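Local coordinates for 2-keto-3-deoxy-D-arabinonate dehydratase (Sulfolobus solfataricus, PDB 2Q18), which catalyses the dehydration of 2-dehydro-3-deoxy-D-arabinonate to 2,5-dioxopentanoate, a step of pentose oxidation on the way from D-arabinonate to 2-oxoglutarate, at residues 56-60 with 126-130; 69-73 with 190-194; 138-142 with 260-266. One frame throughout, in Å; residues are numbered along the deposited sequence.

Interaction 1: residues 56-60 with 126-130; sequences LLKSF and GHGEA
A helix C-terminus meeting a tight turn makes this contact, which joins the end of helix 53-59, in the N-terminal part of the chain, to the FAH-family loop linking strands 124-125 and 131-133. The helix runs to Ser59; Phe60 N still bonds to Leu56 O at 2.8 Å, but Phe60 itself leaves helical geometry with positive phi (72/-47). On the other side Gly126 to Glu129 form a type II turn, closed by Glu129 N to Gly126 O at 3.1 Å, with Gly128 at phi/psi 85/-3. The closest CA pair is Phe60 and Gly128, 5.7 Å apart. Gly128 CA sits 3.5 Å from the Phe60 ring centroid, 14° off its normal, in a CH-pi contact; a CB there would strike the ring. His127 (chi1 t, chi2 63°) reaches the last helical turn, where its NE2 donates to Leu57 O (2.7 Å, 171°). Phe60 (chi1 m) turns its edge to the imidazole face in a T-shaped pair, centroids 4.9 Å apart and planes at 79°. His127 ND1 accepts from Ile283 N of strand 280-288, consistent with a neutral imidazole whose one N-H, on NE2, serves the carbonyl of Leu57.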
loop_
_atom_site.group_PDB
_atom_site.type_symbol
_atom_site.label_atom_id
_atom_site.label_comp_id
_atom_site.label_asym_id
_atom_site.label_seq_id
_atom_site.Cartn_x
_atom_site.Cartn_y
_atom_site.Cartn_z
ATOM N N LEU A 56 27.986 5.850 16.434
ATOM C CA LEU A 56 26.530 5.938 16.613
ATOM C C LEU A 56 26.131 5.686 18.061
ATOM O O LEU A 56 25.272 6.381 18.594
ATOM C CB LEU A 56 25.783 4.958 15.694
ATOM C CG LEU A 56 25.540 5.346 14.234
ATOM C CD1 LEU A 56 24.888 4.177 13.495
ATOM C CD2 LEU A 56 24.678 6.603 14.113
ATOM N N LEU A 57 26.757 4.695 18.687
ATOM C CA LEU A 57 26.524 4.398 20.103
ATOM C C LEU A 57 26.839 5.593 21.005
ATOM O O LEU A 57 26.082 5.890 21.932
ATOM C CB LEU A 57 27.346 3.183 20.548
ATOM C CG LEU A 57 27.048 1.804 19.946
ATOM C CD1 LEU A 57 28.016 0.780 20.507
ATOM C CD2 LEU A 57 25.600 1.371 20.191
ATOM N N LYS A 58 27.943 6.281 20.714
ATOM C CA LYS A 58 28.424 7.383 21.557
ATOM C C LYS A 58 27.774 8.719 21.224
ATOM O O LYS A 58 27.396 9.471 22.125
ATOM C CB LYS A 58 29.948 7.512 21.454
ATOM C CG LYS A 58 30.710 6.368 22.097
ATOM C CD LYS A 58 32.143 6.295 21.581
ATOM C CE LYS A 58 32.821 5.013 22.059
ATOM N NZ LYS A 58 34.064 4.689 21.294
ATOM N N SER A 59 27.648 9.008 19.933
ATOM C CA SER A 59 27.192 10.317 19.468
ATOM C C SER A 59 25.749 10.352 18.944
ATOM O O SER A 59 25.228 11.430 18.646
ATOM C CB SER A 59 28.157 10.860 18.411
ATOM O OG SER A 59 29.477 10.920 18.924
ATOM N N PHE A 60 25.120 9.175 18.834
ATOM C CA PHE A 60 23.692 9.027 18.466
ATOM C C PHE A 60 23.376 9.339 16.998
ATOM O O PHE A 60 22.658 8.579 16.333
ATOM C CB PHE A 60 22.748 9.834 19.380
ATOM C CG PHE A 60 22.987 9.640 20.864
ATOM C CD1 PHE A 60 23.592 8.486 21.361
ATOM C CD2 PHE A 60 22.568 10.610 21.764
ATOM C CE1 PHE A 60 23.797 8.321 22.726
ATOM C CE2 PHE A 60 22.764 10.447 23.136
ATOM C CZ PHE A 60 23.380 9.304 23.614
ATOM N N GLY A 126 14.141 5.050 21.936
ATOM C CA GLY A 126 15.376 4.299 21.793
ATOM C C GLY A 126 16.595 5.009 22.357
ATOM O O GLY A 126 16.483 6.043 23.023
ATOM N N HIS A 127 17.755 4.415 22.102
ATOM C CA HIS A 127 19.052 4.970 22.469
ATOM C C HIS A 127 19.182 6.421 22.004
ATOM O O HIS A 127 18.943 6.731 20.836
ATOM C CB HIS A 127 20.148 4.100 21.851
ATOM C CG HIS A 127 21.529 4.404 22.342
ATOM N ND1 HIS A 127 21.904 4.253 23.660
ATOM C CD2 HIS A 127 22.637 4.818 21.680
ATOM C CE1 HIS A 127 23.178 4.579 23.792
ATOM N NE2 HIS A 127 23.647 4.921 22.604
ATOM N N GLY A 128 19.524 7.307 22.936
ATOM C CA GLY A 128 19.769 8.714 22.613
ATOM C C GLY A 128 18.528 9.584 22.578
ATOM O O GLY A 128 18.620 10.795 22.373
ATOM N N GLU A 129 17.363 8.970 22.775
ATOM C CA GLU A 129 16.101 9.701 22.777
ATOM C C GLU A 129 15.633 9.861 24.217
ATOM O O GLU A 129 16.085 9.136 25.100
ATOM C CB GLU A 129 15.053 8.964 21.924
ATOM C CG GLU A 129 15.561 8.631 20.511
ATOM C CD GLU A 129 14.591 7.789 19.679
ATOM O OE1 GLU A 129 13.696 7.130 20.259
ATOM O OE2 GLU A 129 14.742 7.782 18.436
ATOM N N ALA A 130 14.731 10.804 24.453
ATOM C CA ALA A 130 14.308 11.124 25.812
ATOM C C ALA A 130 13.199 10.220 26.351
ATOM O O ALA A 130 12.178 10.006 25.682
ATOM C CB ALA A 130 13.882 12.589 25.902
#

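Interaction 2: residues 69-73 with 190-194; sequences KPIDP and FGPVI
Phe190 fits its ring among the residues of loop 69-73, meeting four of the five. Its chi1 is p (72°) and chi2 97°, so the ring, starting from a CA-to-CB bond that points sideways, comes close to the loop. Phe190 CE1 lies 3.5 Å from Pro70 CD and 4.0 Å from Ile71 CG1, Phe190 CZ is 3.6 Å from Pro73 CD, and Phe190 CE2 is 3.8 Å from Lys69 CG. Pro70 is the second centre of packing: its CB points at the strand segment, and its CG lies 3.8 Å from Ile194 CG1. Ile194 (chi1 m, chi2 t) also brings CD1 to 3.6 Å from Ile71 CG2. In register, Lys69 CA faces Gly191 CA at 6.2 Å and Pro70 CA faces Val193 CA at 5.9 Å.

The loop has no regular structure, though Ile71 is extended at -142/167. Gly191, at 128/-152, could hardly carry a CB, which would jam against the carbonyl O of Phe190 and come within 3.5 Å of Pro70 CD; a cis peptide precedes Pro192. The side-chain packing is apolar; Ile71 O adds a carbonyl contact at the ring edge, 3.3 Å from Phe190 CZ. The Lys69 amino group leads away to the carbonyls of Pro121 and Cys124. The side chains of Phe190 and Glu145, a Mg(2+) ligand, are about 9 Å apart. The loop, between strands 65-67 and 76-80, thus packs against the corner at Pro192, where strand 188-195 passes from pairing with 124-125 to pairing with 2-8, joining the N-terminal strands to the FAH-family fold.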
loop_
_atom_site.group_PDB
_atom_site.type_symbol
_atom_site.label_atom_id
_atom_site.label_comp_id
_atom_site.label_asym_id
_atom_site.label_seq_id
_atom_site.Cartn_x
_atom_site.Cartn_y
_atom_site.Cartn_z
ATOM N N LYS A 69 15.127 3.145 18.162
ATOM C CA LYS A 69 14.639 1.809 18.535
ATOM C C LYS A 69 15.038 0.827 17.437
ATOM O O LYS A 69 14.827 1.118 16.261
ATOM C CB LYS A 69 13.113 1.809 18.676
ATOM C CG LYS A 69 12.573 2.606 19.849
ATOM C CD LYS A 69 11.044 2.693 19.805
ATOM C CE LYS A 69 10.579 3.737 18.793
ATOM N NZ LYS A 69 9.159 4.092 18.970
ATOM N N PRO A 70 15.655 -0.313 17.804
ATOM C CA PRO A 70 16.042 -1.303 16.791
ATOM C C PRO A 70 14.861 -1.959 16.053
ATOM O O PRO A 70 15.026 -2.410 14.915
ATOM C CB PRO A 70 16.839 -2.347 17.587
ATOM C CG PRO A 70 16.432 -2.161 18.996
ATOM C CD PRO A 70 16.071 -0.715 19.161
ATOM N N ILE A 71 13.697 -2.019 16.700
ATOM C CA ILE A 71 12.454 -2.482 16.065
ATOM C C ILE A 71 11.291 -1.645 16.576
ATOM O O ILE A 71 11.433 -0.910 17.559
ATOM C CB ILE A 71 12.125 -3.994 16.357
ATOM C CG1 ILE A 71 11.881 -4.232 17.859
ATOM C CG2 ILE A 71 13.195 -4.937 15.772
ATOM C CD1 ILE A 71 11.337 -5.624 18.202
ATOM N N ASP A 72 10.152 -1.758 15.900
ATOM C CA ASP A 72 8.882 -1.280 16.429
ATOM C C ASP A 72 8.158 -2.481 17.041
ATOM O O ASP A 72 7.547 -3.268 16.313
ATOM C CB ASP A 72 8.029 -0.641 15.321
ATOM C CG ASP A 72 8.697 0.578 14.687
ATOM O OD1 ASP A 72 9.146 1.472 15.435
ATOM O OD2 ASP A 72 8.772 0.643 13.435
ATOM N N PRO A 73 8.224 -2.635 18.382
ATOM C CA PRO A 73 7.578 -3.795 18.997
ATOM C C PRO A 73 6.062 -3.585 19.041
ATOM O O PRO A 73 5.597 -2.612 19.640
ATOM C CB PRO A 73 8.169 -3.819 20.408
ATOM C CG PRO A 73 8.501 -2.384 20.702
ATOM C CD PRO A 73 8.840 -1.741 19.382
ATOM N N PHE A 190 14.372 1.147 24.975
ATOM C CA PHE A 190 15.104 -0.099 24.746
ATOM C C PHE A 190 16.145 -0.016 23.639
ATOM O O PHE A 190 16.062 0.826 22.750
ATOM C CB PHE A 190 14.146 -1.292 24.524
ATOM C CG PHE A 190 13.433 -1.274 23.196
ATOM C CD1 PHE A 190 13.924 -2.012 22.120
ATOM C CD2 PHE A 190 12.263 -0.543 23.031
ATOM C CE1 PHE A 190 13.261 -2.005 20.886
ATOM C CE2 PHE A 190 11.598 -0.528 21.801
ATOM C CZ PHE A 190 12.102 -1.259 20.730
ATOM N N GLY A 191 17.113 -0.923 23.705
ATOM C CA GLY A 191 18.222 -0.956 22.768
ATOM C C GLY A 191 19.551 -0.989 23.505
ATOM O O GLY A 191 19.618 -1.484 24.634
ATOM N N PRO A 192 20.622 -0.458 22.881
ATOM C CA PRO A 192 20.638 0.149 21.543
ATOM C C PRO A 192 20.564 -0.890 20.424
ATOM O O PRO A 192 20.369 -0.532 19.259
ATOM C CB PRO A 192 21.981 0.892 21.497
ATOM C CG PRO A 192 22.838 0.229 22.515
ATOM C CD PRO A 192 21.948 -0.424 23.533
ATOM N N VAL A 193 20.724 -2.158 20.790
ATOM C CA VAL A 193 20.676 -3.270 19.851
ATOM C C VAL A 193 19.752 -4.373 20.356
ATOM O O VAL A 193 19.421 -4.432 21.546
ATOM C CB VAL A 193 22.082 -3.894 19.603
ATOM C CG1 VAL A 193 23.003 -2.922 18.863
ATOM C CG2 VAL A 193 22.723 -4.364 20.923
ATOM N N ILE A 194 19.339 -5.247 19.447
ATOM C CA ILE A 194 18.792 -6.538 19.836
ATOM C C ILE A 194 19.839 -7.574 19.470
ATOM O O ILE A 194 20.298 -7.621 18.330
ATOM C CB ILE A 194 17.458 -6.848 19.133
ATOM C CG1 ILE A 194 16.371 -5.885 19.623
ATOM C CG2 ILE A 194 17.038 -8.308 19.378
ATOM C CD1 ILE A 194 15.232 -5.727 18.656
#

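Interaction 3: residues 138-142 with 260-266; sequences EWTLP and PGRDKGL
One strong backbone hydrogen bond fixes the loop 260-266 to the start of strand 140-150: Leu266 N donates to Thr140 O at 2.9 Å and 175°. Beside it a water accepts from Thr140 N (2.9 Å) and donates to Leu266 O (2.8 Å), bridging the other backbone pair of these two residues. The closest CA pair is Trp139 and Gly265, 4.7 Å apart. Gly261 to Lys264 form a type I turn, in which Gly261 O accepts from Lys264 N at 3.1 Å and, weakly, from Trp139 NE1 at 3.4 Å and 140°. The Trp139 rotamer (chi1 t, chi2 40°) places the indole beside the turn, and Arg262 CG stands 4.0 Å above the centroid of its six-membered ring in a CH-pi contact. A CB on Gly265 would be tight against Trp139 CD1. Leu141 (chi1 m, chi2 t) packs against the loop, its CD2 3.8 Å from Pro260 CB and 3.4 Å from Lys264 O; Pro142 CD touches Leu266 CD1 at 3.6 Å. Thr140 OG1 bonds to Ser137 OG, and Gly265 O to Arg214. Just ahead of the Mg(2+) ligand Glu143, the contact lies between helix 168-173, touched by Trp139 and Leu141, and strand 207-214, against which Pro142, Pro260 and Leu266 pack.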
loop_
_atom_site.group_PDB
_atom_site.type_symbol
_atom_site.label_atom_id
_atom_site.label_comp_id
_atom_site.label_asym_id
_atom_site.label_seq_id
_atom_site.Cartn_x
_atom_site.Cartn_y
_atom_site.Cartn_z
ATOM N N GLU A 138 5.916 12.847 41.316
ATOM C CA GLU A 138 6.987 13.477 42.089
ATOM C C GLU A 138 8.051 12.457 42.483
ATOM O O GLU A 138 8.990 12.781 43.216
ATOM C CB GLU A 138 6.417 14.174 43.335
ATOM C CG GLU A 138 5.793 15.549 43.067
ATOM C CD GLU A 138 4.386 15.479 42.470
ATOM O OE1 GLU A 138 3.542 14.720 43.000
ATOM O OE2 GLU A 138 4.117 16.200 41.479
ATOM N N TRP A 139 7.897 11.222 42.003
ATOM C CA TRP A 139 8.877 10.165 42.257
ATOM C C TRP A 139 8.868 9.083 41.167
ATOM O O TRP A 139 8.217 8.037 41.303
ATOM C CB TRP A 139 8.692 9.562 43.661
ATOM C CG TRP A 139 9.706 8.512 44.008
ATOM C CD1 TRP A 139 11.041 8.532 43.718
ATOM C CD2 TRP A 139 9.468 7.288 44.718
ATOM N NE1 TRP A 139 11.647 7.394 44.195
ATOM C CE2 TRP A 139 10.704 6.614 44.814
ATOM C CE3 TRP A 139 8.329 6.698 45.282
ATOM C CZ2 TRP A 139 10.836 5.375 45.449
ATOM C CZ3 TRP A 139 8.460 5.464 45.914
ATOM C CH2 TRP A 139 9.706 4.817 45.990
ATOM N N THR A 140 9.605 9.350 40.092
ATOM C CA THR A 140 9.725 8.423 38.975
ATOM C C THR A 140 11.119 7.817 38.951
ATOM O O THR A 140 12.119 8.537 39.014
ATOM C CB THR A 140 9.410 9.124 37.630
ATOM O OG1 THR A 140 8.015 9.442 37.579
ATOM C CG2 THR A 140 9.762 8.237 36.445
ATOM N N LEU A 141 11.176 6.491 38.870
ATOM C CA LEU A 141 12.440 5.780 38.794
ATOM C C LEU A 141 12.584 5.014 37.486
ATOM O O LEU A 141 11.591 4.534 36.937
ATOM C CB LEU A 141 12.584 4.809 39.969
ATOM C CG LEU A 141 12.702 5.382 41.386
ATOM C CD1 LEU A 141 12.852 4.239 42.388
ATOM C CD2 LEU A 141 13.874 6.356 41.488
ATOM N N PRO A 142 13.827 4.901 36.979
ATOM C CA PRO A 142 14.064 3.955 35.905
ATOM C C PRO A 142 14.158 2.555 36.497
ATOM O O PRO A 142 14.622 2.389 37.629
ATOM C CB PRO A 142 15.423 4.386 35.347
ATOM C CG PRO A 142 16.131 5.011 36.520
ATOM C CD PRO A 142 15.054 5.624 37.375
ATOM N N PRO A 260 16.637 2.475 43.074
ATOM C CA PRO A 260 17.096 3.672 43.785
ATOM C C PRO A 260 16.145 4.075 44.913
ATOM O O PRO A 260 14.982 3.646 44.936
ATOM C CB PRO A 260 17.109 4.743 42.689
ATOM C CG PRO A 260 17.269 3.981 41.417
ATOM C CD PRO A 260 16.481 2.725 41.629
ATOM N N GLY A 261 16.645 4.891 45.840
ATOM C CA GLY A 261 15.874 5.312 47.001
ATOM C C GLY A 261 14.811 6.340 46.680
ATOM O O GLY A 261 14.697 6.798 45.539
ATOM N N ARG A 262 14.042 6.713 47.701
ATOM C CA ARG A 262 12.930 7.651 47.555
ATOM C C ARG A 262 13.377 9.073 47.208
ATOM O O ARG A 262 12.581 9.872 46.706
ATOM C CB ARG A 262 12.066 7.656 48.821
ATOM C CG ARG A 262 10.632 8.131 48.594
ATOM C CD ARG A 262 9.730 7.772 49.769
ATOM N NE ARG A 262 9.615 6.325 49.954
ATOM C CZ ARG A 262 8.970 5.738 50.960
ATOM N NH1 ARG A 262 8.928 4.413 51.033
ATOM N NH2 ARG A 262 8.367 6.467 51.894
ATOM N N ASP A 263 14.644 9.384 47.475
ATOM C CA ASP A 263 15.204 10.699 47.150
ATOM C C ASP A 263 15.871 10.727 45.766
ATOM O O ASP A 263 16.375 11.768 45.330
ATOM C CB ASP A 263 16.187 11.157 48.243
ATOM C CG ASP A 263 17.370 10.208 48.420
ATOM O OD1 ASP A 263 17.284 9.028 48.008
ATOM O OD2 ASP A 263 18.394 10.647 48.988
ATOM N N LYS A 264 15.851 9.586 45.077
ATOM C CA LYS A 264 16.547 9.430 43.797
ATOM C C LYS A 264 15.637 9.573 42.573
ATOM O O LYS A 264 15.958 9.088 41.485
ATOM C CB LYS A 264 17.325 8.106 43.762
ATOM C CG LYS A 264 18.429 7.984 44.819
ATOM C CD LYS A 264 19.462 9.104 44.694
ATOM C CE LYS A 264 20.487 9.078 45.817
ATOM N NZ LYS A 264 21.441 7.947 45.679
ATOM N N GLY A 265 14.509 10.253 42.759
ATOM C CA GLY A 265 13.569 10.511 41.677
ATOM C C GLY A 265 14.199 11.273 40.526
ATOM O O GLY A 265 14.940 12.242 40.731
ATOM N N LEU A 266 13.908 10.816 39.311
ATOM C CA LEU A 266 14.386 11.449 38.085
ATOM C C LEU A 266 13.894 12.884 37.957
ATOM O O LEU A 266 12.778 13.205 38.367
ATOM C CB LEU A 266 13.897 10.645 36.875
ATOM C CG LEU A 266 14.795 9.661 36.116
ATOM C CD1 LEU A 266 15.944 9.075 36.933
ATOM C CD2 LEU A 266 13.946 8.560 35.472
HETATM O O HOH W 1 10.740 12.005 39.876
#

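Overall arrangement
After the first strands and helix 30-40, the chain passes helix 53-59 and then the loop 69-73, whose partners both come later. Interaction 1 closes when the loop 126-130 returns to the helix end. Interaction 2 opens within the span closed by interaction 1 and closes only at the corner of strand 188-195, so the two cross; they also touch, Pro192 packing on both His127 and Leu57. Together they fasten the N-terminal part to the FAH-family core. Interaction 3 opens after interaction 1 has closed and crosses interaction 2. Its centre lies about 23 and 25 Å from the centres of interactions 1 and 2, and it ties strand 140-150 to the loop before strand 271-276; interactions 2 and 3 reach the same large sheet.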